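Local coordinates for protein PKD domain (Vibrio anguillarum, PDB 6AEM) that binds calcium as the first polycystic-kidney-disease domain of the protease Epp, its wider role being unknown, at residues Ala10-Thr16 and Thr78-Val84. Where two conformers were deposited one is given. Residue numbers count along the deposited sequence, not the author numbering.
Sequences ANFELKT and TTRTTQV
Two edge strands, one from each sheet of the PKD-domain beta-sandwich, run side by side here, joined by side chains of Thr78-Val84 that reach both side chains and backbone carbonyls of Ala10-Thr16. Ala10-Thr16 enters strand 12-17, which pairs with strand 20-25; Thr78-Val84 belongs to strand 75-84, which pairs with strand 60-70. Both backbones are extended, their strand axes 8.7 Å apart at closest approach and roughly parallel (crossing angle -25°). CA atoms lie 5.6 Å apart at Ala10 and Thr78, 7.9 Å at Leu14 and Thr82, and 7.0 Å at Thr16 and Val84.

At the close end small residues suit the narrow gap: Thr78, chi1 m, donates from OG1 to Ala10 O at 2.7 Å. Arg80 (chi1 m, chi2 and chi3 t, chi4 -74°) is long enough to bridge the widening gap, giving NE to Phe12 O at 2.8 Å and NH2 to Asn11 OD1 at 3.0 Å; Asn11 (t, chi2 24°) supplies an amide oxygen to accept it. Phe12, chi1 p and chi2 92°, fills the buried interior with its ring, Arg80 CD lying 4.1 Å from the centroid in a CH-pi contact and Trp39 meeting it edge-to-face. Farther along, van der Waals packing takes over: Leu14 (m, t) points across, its CD1 3.8 Å from CB of buried Thr82 (t), and beta-branched Thr16 (p) sets CG2 3.7 Å from Thr82 OG1 and 4.1 Å from Val84 CG1.

The chemistry implies a sandwich edge closed by polar clasps at one end and van der Waals packing at the other, without merging the sheets.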
ATOM      1  N   ALA A  10       3.609   6.872   5.453  1.00 11.52           N
ATOM      2  CA  ALA A  10       3.050   5.759   4.691  1.00 11.96           C
ATOM      3  C   ALA A  10       3.035   4.516   5.569  1.00 12.77           C
ATOM      4  O   ALA A  10       4.068   4.121   6.117  1.00 12.92           O
ATOM      5  CB  ALA A  10       3.859   5.461   3.435  1.00 12.44           C
ATOM      6  N   ASN A  11       1.858   3.936   5.760  1.00 13.92           N
ATOM      7  CA  ASN A  11       1.772   2.692   6.505  0.57 13.94           C
ATOM      8  C   ASN A  11       0.473   1.985   6.180  1.00 13.88           C
ATOM      9  O   ASN A  11      -0.506   2.607   5.782  1.00 14.66           O
ATOM     10  CB  ASN A  11       1.854   2.925   8.004  0.57 15.95           C
ATOM     11  CG  ASN A  11       2.037   1.645   8.759  0.57 18.47           C
ATOM     12  OD1 ASN A  11       2.537   0.645   8.222  0.57 20.65           O
ATOM     13  ND2 ASN A  11       1.638   1.653  10.012  0.57 19.27           N
ATOM     14  N   PHE A  12       0.487   0.665   6.372  1.00 12.63           N
ATOM     15  CA  PHE A  12      -0.653  -0.169   6.036  1.00 12.84           C
ATOM     16  C   PHE A  12      -0.494  -1.516   6.717  1.00 13.27           C
ATOM     17  O   PHE A  12       0.580  -1.866   7.208  1.00 14.01           O
ATOM     18  CB  PHE A  12      -0.819  -0.296   4.505  1.00 13.25           C
ATOM     19  CG  PHE A  12       0.329  -1.011   3.816  1.00 13.21           C
ATOM     20  CD1 PHE A  12       0.279  -2.385   3.610  1.00 13.36           C
ATOM     21  CD2 PHE A  12       1.435  -0.311   3.355  1.00 13.28           C
ATOM     22  CE1 PHE A  12       1.339  -3.053   2.984  1.00 14.33           C
ATOM     23  CE2 PHE A  12       2.467  -0.960   2.721  1.00 13.67           C
ATOM     24  CZ  PHE A  12       2.414  -2.330   2.538  1.00 13.93           C
ATOM     25  N   GLU A  13      -1.578  -2.273   6.692  1.00 14.11           N
ATOM     26  CA  GLU A  13      -1.609  -3.663   7.092  1.00 15.37           C
ATOM     27  C   GLU A  13      -2.407  -4.403   6.044  1.00 16.54           C
ATOM     28  O   GLU A  13      -3.380  -3.869   5.508  1.00 18.63           O
ATOM     29  CB  GLU A  13      -2.303  -3.771   8.431  1.00 16.54           C
ATOM     30  CG  GLU A  13      -2.512  -5.176   8.962  1.00 17.59           C
ATOM     31  CD  GLU A  13      -3.129  -5.191  10.367  1.00 18.86           C
ATOM     32  OE1 GLU A  13      -3.085  -4.161  11.059  1.00 20.34           O
ATOM     33  OE2 GLU A  13      -3.667  -6.251  10.843  1.00 20.72           O
ATOM     34  N   LEU A  14      -2.022  -5.648   5.786  1.00 17.21           N
ATOM     35  CA  LEU A  14      -2.719  -6.484   4.819  1.00 18.13           C
ATOM     36  C   LEU A  14      -3.547  -7.556   5.506  1.00 19.24           C
ATOM     37  O   LEU A  14      -3.134  -8.131   6.514  1.00 20.38           O
ATOM     38  CB  LEU A  14      -1.729  -7.155   3.866  1.00 17.90           C
ATOM     39  CG  LEU A  14      -0.842  -6.156   3.126  1.00 18.33           C
ATOM     40  CD1 LEU A  14       0.177  -6.900   2.282  1.00 19.03           C
ATOM     41  CD2 LEU A  14      -1.689  -5.251   2.268  1.00 18.90           C
ATOM     42  N   LYS A  15      -4.693  -7.828   4.914  1.00 19.99           N
ATOM     43  CA  LYS A  15      -5.570  -8.911   5.322  1.00 21.83           C
ATOM     44  C   LYS A  15      -5.586  -9.926   4.190  1.00 21.44           C
ATOM     45  O   LYS A  15      -6.006  -9.602   3.069  1.00 21.74           O
ATOM     46  CB  LYS A  15      -6.970  -8.355   5.595  1.00 24.91           C
ATOM     47  CG  LYS A  15      -8.072  -9.381   5.825  1.00 29.00           C
ATOM     48  CD  LYS A  15      -9.303  -8.633   6.293  1.00 32.96           C
ATOM     49  CE  LYS A  15     -10.568  -9.449   6.392  1.00 35.79           C
ATOM     50  NZ  LYS A  15     -11.665  -8.504   6.772  1.00 37.61           N
ATOM     51  N   THR A  16      -5.088 -11.132   4.457  1.00 22.01           N
ATOM     52  CA  THR A  16      -5.048 -12.159   3.428  1.00 23.55           C
ATOM     53  C   THR A  16      -6.141 -13.199   3.665  1.00 23.19           C
ATOM     54  O   THR A  16      -6.500 -13.516   4.804  1.00 23.60           O
ATOM     55  CB  THR A  16      -3.679 -12.840   3.329  1.00 26.25           C
ATOM     56  OG1 THR A  16      -3.397 -13.574   4.525  1.00 28.06           O
ATOM     57  CG2 THR A  16      -2.583 -11.816   3.091  1.00 26.62           C
ATOM     58  N   THR A  78       6.508   3.009   1.985  1.00  8.50           N
ATOM     59  CA  THR A  78       6.642   1.891   2.921  1.00  8.72           C
ATOM     60  C   THR A  78       6.313   0.610   2.184  1.00  8.58           C
ATOM     61  O   THR A  78       5.368   0.576   1.406  1.00  9.42           O
ATOM     62  CB  THR A  78       5.799   2.079   4.177  1.00 10.04           C
ATOM     63  OG1 THR A  78       6.304   3.213   4.885  1.00 11.20           O
ATOM     64  CG2 THR A  78       5.845   0.837   5.063  1.00 11.30           C
ATOM     65  N   THR A  79       7.113  -0.430   2.416  1.00  8.86           N
ATOM     66  CA  THR A  79       6.861  -1.722   1.778  1.00  8.97           C
ATOM     67  C   THR A  79       6.793  -2.815   2.837  1.00  8.85           C
ATOM     68  O   THR A  79       7.402  -2.709   3.889  1.00  9.41           O
ATOM     69  CB  THR A  79       7.896  -2.110   0.698  1.00  9.72           C
ATOM     70  OG1 THR A  79       9.102  -2.589   1.308  1.00 10.92           O
ATOM     71  CG2 THR A  79       8.230  -0.930  -0.220  1.00  9.95           C
ATOM     72  N   ARG A  80       6.091  -3.909   2.529  1.00  9.27           N
ATOM     73  CA  ARG A  80       6.002  -5.064   3.422  1.00 10.05           C
ATOM     74  C   ARG A  80       5.948  -6.327   2.570  1.00  9.05           C
ATOM     75  O   ARG A  80       5.216  -6.373   1.582  1.00  9.67           O
ATOM     76  CB  ARG A  80       4.753  -5.053   4.302  1.00 12.20           C
ATOM     77  CG  ARG A  80       4.571  -3.838   5.171  1.00 14.60           C
ATOM     78  CD  ARG A  80       3.268  -4.038   5.997  1.00 15.72           C
ATOM     79  NE  ARG A  80       3.163  -3.024   7.037  1.00 17.50           N
ATOM     80  CZ  ARG A  80       3.889  -3.009   8.137  1.00 19.20           C
ATOM     81  NH1 ARG A  80       4.703  -4.011   8.429  1.00 22.94           N
ATOM     82  NH2 ARG A  80       3.723  -1.997   8.982  1.00 20.31           N
ATOM     83  N   THR A  81       6.691  -7.367   2.985  1.00  9.29           N
ATOM     84  CA  THR A  81       6.480  -8.676   2.369  1.00  9.76           C
ATOM     85  C   THR A  81       5.194  -9.317   2.913  1.00 10.38           C
ATOM     86  O   THR A  81       4.769  -9.074   4.056  1.00 10.31           O
ATOM     87  CB  THR A  81       7.684  -9.613   2.570  1.00 10.03           C
ATOM     88  OG1 THR A  81       7.978  -9.744   3.973  1.00 10.45           O
ATOM     89  CG2 THR A  81       8.902  -9.093   1.800  1.00 10.60           C
ATOM     90  N   THR A  82       4.565 -10.138   2.074  1.00 10.30           N
ATOM     91  CA  THR A  82       3.407 -10.930   2.447  1.00 12.28           C
ATOM     92  C   THR A  82       3.542 -12.288   1.781  1.00 13.74           C
ATOM     93  O   THR A  82       4.234 -12.456   0.777  1.00 14.27           O
ATOM     94  CB  THR A  82       2.100 -10.213   2.038  1.00 14.52           C
ATOM     95  OG1 THR A  82       0.986 -10.867   2.651  1.00 16.21           O
ATOM     96  CG2 THR A  82       1.921 -10.161   0.534  1.00 15.42           C
ATOM     97  N   GLN A  83       2.873 -13.256   2.361  1.00 16.02           N
ATOM     98  CA  GLN A  83       2.842 -14.605   1.818  1.00 18.51           C
ATOM     99  C   GLN A  83       1.392 -14.996   1.612  1.00 18.02           C
ATOM    100  O   GLN A  83       0.561 -14.816   2.511  1.00 19.40           O
ATOM    101  CB  GLN A  83       3.525 -15.605   2.755  1.00 23.53           C
ATOM    102  CG  GLN A  83       5.028 -15.381   2.933  1.00 29.48           C
ATOM    103  CD  GLN A  83       5.383 -14.245   3.881  1.00 35.54           C
ATOM    104  OE1 GLN A  83       4.724 -14.042   4.911  1.00 38.68           O
ATOM    105  NE2 GLN A  83       6.425 -13.480   3.524  1.00 36.11           N
ATOM    106  N   VAL A  84       1.083 -15.530   0.439  1.00 16.88           N
ATOM    107  CA  VAL A  84      -0.251 -16.036   0.160  1.00 17.82           C
ATOM    108  C   VAL A  84      -0.128 -17.477  -0.291  1.00 19.01           C
ATOM    109  O   VAL A  84       0.841 -17.855  -0.958  1.00 19.58           O
ATOM    110  CB  VAL A  84      -1.048 -15.191  -0.857  1.00 19.41           C
ATOM    111  CG1 VAL A  84      -1.318 -13.813  -0.278  1.00 21.38           C
ATOM    112  CG2 VAL A  84      -0.338 -15.092  -2.186  1.00 20.22           C
TER